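Local structure of CIR protein (Plasmodium chabaudi chabaudi, 6ZYV) at residues I59-I73 against Y87-L99. The protein is of unknown function but belongs to the Plasmodium-interspersed repeat (PIR) family of variant antigens, associated with the infected red blood cell. The protein carries 5 engineered substitutions. Residues are numbered along the deposited sequence; the frame is centred on the assembly and turned at random.
Sequences ISAGFIWLLVMFEHI and YAGYAILWLSYIL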
loop_
_atom_site.group_PDB
_atom_site.type_symbol
_atom_site.label_atom_id
_atom_site.label_comp_id
_atom_site.label_asym_id
_atom_site.label_seq_id
_atom_site.Cartn_x
_atom_site.Cartn_y
_atom_site.Cartn_z
ATOM N N ILE A 59 11.361 9.434 -0.563
ATOM C CA ILE A 59 10.253 8.629 -1.093
ATOM C C ILE A 59 10.807 7.353 -1.705
ATOM O O ILE A 59 10.274 6.278 -1.466
ATOM C CB ILE A 59 9.405 9.426 -2.128
ATOM C CG1 ILE A 59 8.674 10.585 -1.453
ATOM C CG2 ILE A 59 8.398 8.513 -2.826
ATOM C CD1 ILE A 59 8.179 11.660 -2.438
ATOM N N SER A 60 11.900 7.474 -2.472
ATOM C CA SER A 60 12.545 6.346 -3.107
ATOM C C SER A 60 13.032 5.338 -2.055
ATOM O O SER A 60 12.752 4.144 -2.180
ATOM C CB SER A 60 13.710 6.835 -3.964
ATOM O OG SER A 60 14.491 5.773 -4.483
ATOM N N ALA A 61 13.715 5.826 -0.998
ATOM C CA ALA A 61 14.227 4.979 0.070
ATOM C C ALA A 61 13.087 4.342 0.875
ATOM O O ALA A 61 13.190 3.188 1.262
ATOM C CB ALA A 61 15.132 5.793 0.978
ATOM N N GLY A 62 12.010 5.097 1.094
ATOM C CA GLY A 62 10.819 4.630 1.805
ATOM C C GLY A 62 10.071 3.548 1.053
ATOM O O GLY A 62 9.554 2.609 1.653
ATOM N N PHE A 63 10.040 3.664 -0.270
ATOM C CA PHE A 63 9.400 2.697 -1.147
ATOM C C PHE A 63 10.182 1.374 -1.142
ATOM O O PHE A 63 9.575 0.309 -1.084
ATOM C CB PHE A 63 9.294 3.263 -2.574
ATOM C CG PHE A 63 8.715 2.301 -3.580
ATOM C CD1 PHE A 63 7.341 2.134 -3.698
ATOM C CD2 PHE A 63 9.545 1.551 -4.399
ATOM C CE1 PHE A 63 6.810 1.236 -4.616
ATOM C CE2 PHE A 63 9.016 0.660 -5.313
ATOM C CZ PHE A 63 7.650 0.503 -5.409
ATOM N N ILE A 64 11.514 1.443 -1.213
ATOM C CA ILE A 64 12.381 0.265 -1.182
ATOM C C ILE A 64 12.301 -0.403 0.188
ATOM O O ILE A 64 12.149 -1.623 0.263
ATOM C CB ILE A 64 13.818 0.631 -1.574
ATOM C CG1 ILE A 64 13.844 1.074 -3.043
ATOM C CG2 ILE A 64 14.791 -0.518 -1.316
ATOM C CD1 ILE A 64 15.099 1.802 -3.394
ATOM N N TRP A 65 12.275 0.393 1.267
ATOM C CA TRP A 65 12.082 -0.143 2.607
ATOM C C TRP A 65 10.754 -0.949 2.693
ATOM O O TRP A 65 10.768 -2.056 3.206
ATOM C CB TRP A 65 12.117 0.983 3.654
ATOM C CG TRP A 65 11.984 0.491 5.063
ATOM C CD1 TRP A 65 12.988 0.086 5.896
ATOM C CD2 TRP A 65 10.766 0.343 5.798
ATOM N NE1 TRP A 65 12.466 -0.309 7.107
ATOM C CE2 TRP A 65 11.098 -0.186 7.062
ATOM C CE3 TRP A 65 9.425 0.584 5.503
ATOM C CZ2 TRP A 65 10.139 -0.423 8.043
ATOM C CZ3 TRP A 65 8.475 0.303 6.457
ATOM C CH2 TRP A 65 8.836 -0.164 7.722
ATOM N N LEU A 66 9.648 -0.428 2.106
ATOM C CA LEU A 66 8.353 -1.097 2.052
ATOM C C LEU A 66 8.444 -2.424 1.376
ATOM O O LEU A 66 7.961 -3.391 1.928
ATOM C CB LEU A 66 7.284 -0.277 1.287
ATOM C CG LEU A 66 6.333 0.619 2.063
ATOM C CD1 LEU A 66 5.135 1.012 1.166
ATOM C CD2 LEU A 66 5.893 -0.031 3.402
ATOM N N LEU A 67 8.996 -2.467 0.149
ATOM C CA LEU A 67 9.154 -3.701 -0.608
ATOM C C LEU A 67 9.990 -4.713 0.142
ATOM O O LEU A 67 9.654 -5.889 0.130
ATOM C CB LEU A 67 9.797 -3.438 -1.979
ATOM C CG LEU A 67 8.911 -2.871 -3.069
ATOM C CD1 LEU A 67 9.723 -2.722 -4.373
ATOM C CD2 LEU A 67 7.690 -3.771 -3.304
ATOM N N VAL A 68 11.073 -4.269 0.798
ATOM C CA VAL A 68 11.920 -5.167 1.572
ATOM C C VAL A 68 11.108 -5.777 2.746
ATOM O O VAL A 68 11.112 -6.993 2.937
ATOM C CB VAL A 68 13.211 -4.462 2.033
ATOM C CG1 VAL A 68 13.933 -5.267 3.111
ATOM C CG2 VAL A 68 14.145 -4.216 0.846
ATOM N N MET A 69 10.351 -4.942 3.464
ATOM C CA MET A 69 9.521 -5.407 4.570
ATOM C C MET A 69 8.418 -6.336 4.119
ATOM O O MET A 69 8.155 -7.305 4.802
ATOM C CB MET A 69 8.895 -4.222 5.322
ATOM C CG MET A 69 9.894 -3.409 6.079
ATOM S SD MET A 69 10.798 -4.324 7.350
ATOM C CE MET A 69 9.433 -4.808 8.451
ATOM N N PHE A 70 7.746 -6.044 2.998
ATOM C CA PHE A 70 6.670 -6.887 2.494
ATOM C C PHE A 70 7.211 -8.271 2.121
ATOM O O PHE A 70 6.548 -9.270 2.381
ATOM C CB PHE A 70 5.972 -6.265 1.261
ATOM C CG PHE A 70 5.156 -5.011 1.491
ATOM C CD1 PHE A 70 4.871 -4.573 2.776
ATOM C CD2 PHE A 70 4.711 -4.246 0.419
ATOM C CE1 PHE A 70 4.150 -3.406 2.979
ATOM C CE2 PHE A 70 3.950 -3.102 0.623
ATOM C CZ PHE A 70 3.674 -2.684 1.895
ATOM N N GLU A 71 8.400 -8.340 1.498
ATOM C CA GLU A 71 8.999 -9.629 1.135
ATOM C C GLU A 71 9.257 -10.491 2.415
ATOM O O GLU A 71 9.166 -11.714 2.356
ATOM C CB GLU A 71 10.307 -9.398 0.354
ATOM C CG GLU A 71 10.996 -10.668 -0.111
ATOM C CD GLU A 71 12.407 -10.510 -0.662
ATOM O OE1 GLU A 71 13.129 -9.574 -0.247
ATOM O OE2 GLU A 71 12.799 -11.348 -1.503
ATOM N N HIS A 72 9.512 -9.859 3.572
ATOM C CA HIS A 72 9.721 -10.592 4.830
ATOM C C HIS A 72 8.483 -11.368 5.275
ATOM O O HIS A 72 8.611 -12.279 6.090
ATOM C CB HIS A 72 10.100 -9.645 5.971
ATOM C CG HIS A 72 11.394 -8.938 5.786
ATOM N ND1 HIS A 72 12.476 -9.555 5.188
ATOM C CD2 HIS A 72 11.758 -7.696 6.185
ATOM C CE1 HIS A 72 13.458 -8.670 5.237
ATOM N NE2 HIS A 72 13.062 -7.532 5.810
ATOM N N ILE A 73 7.282 -10.976 4.787
ATOM C CA ILE A 73 6.038 -11.667 5.098
ATOM C C ILE A 73 6.057 -13.081 4.488
ATOM O O ILE A 73 5.529 -14.018 5.090
ATOM C CB ILE A 73 4.797 -10.840 4.663
ATOM C CG1 ILE A 73 4.866 -9.392 5.213
ATOM C CG2 ILE A 73 3.502 -11.531 5.137
ATOM C CD1 ILE A 73 3.752 -8.436 4.645
ATOM N N TYR A 87 2.353 -7.752 -3.349
ATOM C CA TYR A 87 3.174 -6.794 -2.628
ATOM C C TYR A 87 3.592 -5.638 -3.484
ATOM O O TYR A 87 3.619 -4.507 -2.989
ATOM C CB TYR A 87 4.377 -7.482 -1.942
ATOM C CG TYR A 87 3.891 -8.423 -0.862
ATOM C CD1 TYR A 87 2.879 -8.043 0.010
ATOM C CD2 TYR A 87 4.392 -9.714 -0.753
ATOM C CE1 TYR A 87 2.360 -8.932 0.944
ATOM C CE2 TYR A 87 3.881 -10.611 0.183
ATOM C CZ TYR A 87 2.871 -10.209 1.034
ATOM O OH TYR A 87 2.381 -11.062 1.983
ATOM N N ALA A 88 3.868 -5.880 -4.773
ATOM C CA ALA A 88 4.195 -4.773 -5.685
ATOM C C ALA A 88 2.978 -3.838 -5.817
ATOM O O ALA A 88 3.126 -2.623 -5.808
ATOM C CB ALA A 88 4.590 -5.306 -7.051
ATOM N N GLY A 89 1.788 -4.418 -5.854
ATOM C CA GLY A 89 0.555 -3.664 -5.932
ATOM C C GLY A 89 0.306 -2.788 -4.728
ATOM O O GLY A 89 -0.128 -1.651 -4.909
ATOM N N TYR A 90 0.580 -3.289 -3.492
ATOM C CA TYR A 90 0.405 -2.487 -2.270
ATOM C C TYR A 90 1.375 -1.330 -2.234
ATOM O O TYR A 90 0.966 -0.223 -1.896
ATOM C CB TYR A 90 0.618 -3.316 -0.995
ATOM C CG TYR A 90 -0.428 -4.361 -0.740
ATOM C CD1 TYR A 90 -1.774 -4.056 -0.828
ATOM C CD2 TYR A 90 -0.075 -5.635 -0.314
ATOM C CE1 TYR A 90 -2.739 -5.010 -0.569
ATOM C CE2 TYR A 90 -1.026 -6.598 -0.067
ATOM C CZ TYR A 90 -2.358 -6.285 -0.198
ATOM O OH TYR A 90 -3.234 -7.279 0.128
ATOM N N ALA A 91 2.646 -1.578 -2.569
ATOM C CA ALA A 91 3.709 -0.580 -2.548
ATOM C C ALA A 91 3.469 0.488 -3.605
ATOM O O ALA A 91 3.643 1.667 -3.330
ATOM C CB ALA A 91 5.064 -1.255 -2.771
ATOM N N ILE A 92 3.033 0.083 -4.805
ATOM C CA ILE A 92 2.755 1.022 -5.893
ATOM C C ILE A 92 1.462 1.815 -5.647
ATOM O O ILE A 92 1.373 2.971 -6.055
ATOM C CB ILE A 92 2.810 0.287 -7.249
ATOM C CG1 ILE A 92 4.288 -0.106 -7.530
ATOM C CG2 ILE A 92 2.229 1.124 -8.411
ATOM C CD1 ILE A 92 4.485 -1.092 -8.629
ATOM N N LEU A 93 0.521 1.260 -4.884
ATOM C CA LEU A 93 -0.686 1.970 -4.466
ATOM C C LEU A 93 -0.268 3.064 -3.480
ATOM O O LEU A 93 -0.721 4.198 -3.602
ATOM C CB LEU A 93 -1.693 1.000 -3.800
ATOM C CG LEU A 93 -2.961 1.645 -3.240
ATOM C CD1 LEU A 93 -3.767 2.331 -4.374
ATOM C CD2 LEU A 93 -3.820 0.601 -2.459
ATOM N N TRP A 94 0.637 2.742 -2.526
ATOM C CA TRP A 94 1.141 3.718 -1.564
ATOM C C TRP A 94 1.909 4.809 -2.307
ATOM O O TRP A 94 1.732 5.994 -2.015
ATOM C CB TRP A 94 2.048 3.041 -0.516
ATOM C CG TRP A 94 2.743 4.014 0.398
ATOM C CD1 TRP A 94 2.206 4.654 1.483
ATOM C CD2 TRP A 94 4.093 4.517 0.258
ATOM N NE1 TRP A 94 3.156 5.471 2.056
ATOM C CE2 TRP A 94 4.324 5.397 1.325
ATOM C CE3 TRP A 94 5.154 4.254 -0.633
ATOM C CZ2 TRP A 94 5.572 6.039 1.509
ATOM C CZ3 TRP A 94 6.365 4.912 -0.467
ATOM C CH2 TRP A 94 6.564 5.798 0.590
ATOM N N LEU A 95 2.747 4.418 -3.282
ATOM C CA LEU A 95 3.529 5.346 -4.069
ATOM C C LEU A 95 2.622 6.318 -4.834
ATOM O O LEU A 95 2.910 7.515 -4.866
ATOM C CB LEU A 95 4.482 4.581 -4.998
ATOM C CG LEU A 95 5.460 5.449 -5.801
ATOM C CD1 LEU A 95 6.307 6.330 -4.892
ATOM C CD2 LEU A 95 6.329 4.577 -6.721
ATOM N N SER A 96 1.496 5.821 -5.388
ATOM C CA SER A 96 0.514 6.652 -6.099
ATOM C C SER A 96 -0.098 7.667 -5.160
ATOM O O SER A 96 -0.265 8.822 -5.531
ATOM C CB SER A 96 -0.591 5.789 -6.696
ATOM O OG SER A 96 0.007 4.847 -7.560
ATOM N N TYR A 97 -0.424 7.244 -3.936
ATOM C CA TYR A 97 -0.963 8.113 -2.906
ATOM C C TYR A 97 0.051 9.239 -2.592
ATOM O O TYR A 97 -0.338 10.397 -2.546
ATOM C CB TYR A 97 -1.370 7.293 -1.655
ATOM C CG TYR A 97 -1.244 8.047 -0.355
ATOM C CD1 TYR A 97 -2.194 8.985 0.020
ATOM C CD2 TYR A 97 -0.142 7.864 0.476
ATOM C CE1 TYR A 97 -2.060 9.715 1.193
ATOM C CE2 TYR A 97 0.026 8.615 1.630
ATOM C CZ TYR A 97 -0.944 9.531 1.999
ATOM O OH TYR A 97 -0.799 10.268 3.162
ATOM N N ILE A 98 1.333 8.899 -2.377
ATOM C CA ILE A 98 2.383 9.875 -2.067
ATOM C C ILE A 98 2.556 10.885 -3.199
ATOM O O ILE A 98 2.567 12.090 -2.948
ATOM C CB ILE A 98 3.728 9.147 -1.763
ATOM C CG1 ILE A 98 3.610 8.322 -0.478
ATOM C CG2 ILE A 98 4.934 10.140 -1.715
ATOM C CD1 ILE A 98 3.342 9.131 0.752
ATOM N N LEU A 99 2.661 10.406 -4.434
ATOM C CA LEU A 99 2.816 11.288 -5.575
ATOM C C LEU A 99 1.588 12.179 -5.757
ATOM O O LEU A 99 1.741 13.353 -6.060
ATOM C CB LEU A 99 3.179 10.509 -6.848
ATOM C CG LEU A 99 4.529 9.757 -6.820
ATOM C CD1 LEU A 99 4.847 9.182 -8.186
ATOM C CD2 LEU A 99 5.694 10.674 -6.396
#
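F63 and W94 interlock where helices 55-71 and 81-101 pack against each other, each entering the surface of the other helix as a knob. F63 sits among A91, I92, W94 and L95. With its CG anti to the backbone N (chi1 177°), the ring reaches across the interface and sets its CE1 edge 3.4 Å from A91 O, a carbonyl already engaged by L95 N within its own helix. CE1 also lies 3.6 Å from A91 CB, while L95 CD2 covers one face of the ring in a CH-pi contact, 4.3 Å from the centroid. W94 returns the wedge among I59, G62, F63 and L66. G62 brings no side chain to this hole, and the far rim of the indole meets backbone, CZ3 lying 3.8 Å from F63 CA. L66 CD1 packs obliquely against the W94 indole, nearest CE3 and CD2, and I98 CG1, from the turn after W94, lies above the other side of the ring, toward its rim.

Beyond A91, whose small methyl also receives L67 CD2, the F70 ring directs its CD2-CE2 edge at the backbone of Y87 and A91, and CE2 meets Y90 CB at 3.7 Å. The F70 and Y87 rings are inclined by 42°, with F70 O above one face of the tyrosine and I73 CG2 3.4 Å from Y87 OH. At the other end, I59 CD1 meets I98 CG2 at 3.7 Å.

No hydrogen bond links the two segments. Outside them, D19 takes the indole N-H of W94, and Y114 meets the F63 ring nearly perpendicularly. The axes of segments 59-71 and 87-99 approach to 9.8 Å, with their directions at 155°: a nearly antiparallel, knobs-into-holes helix pair in the buried core of the predominantly alpha-helical PIR ectodomain.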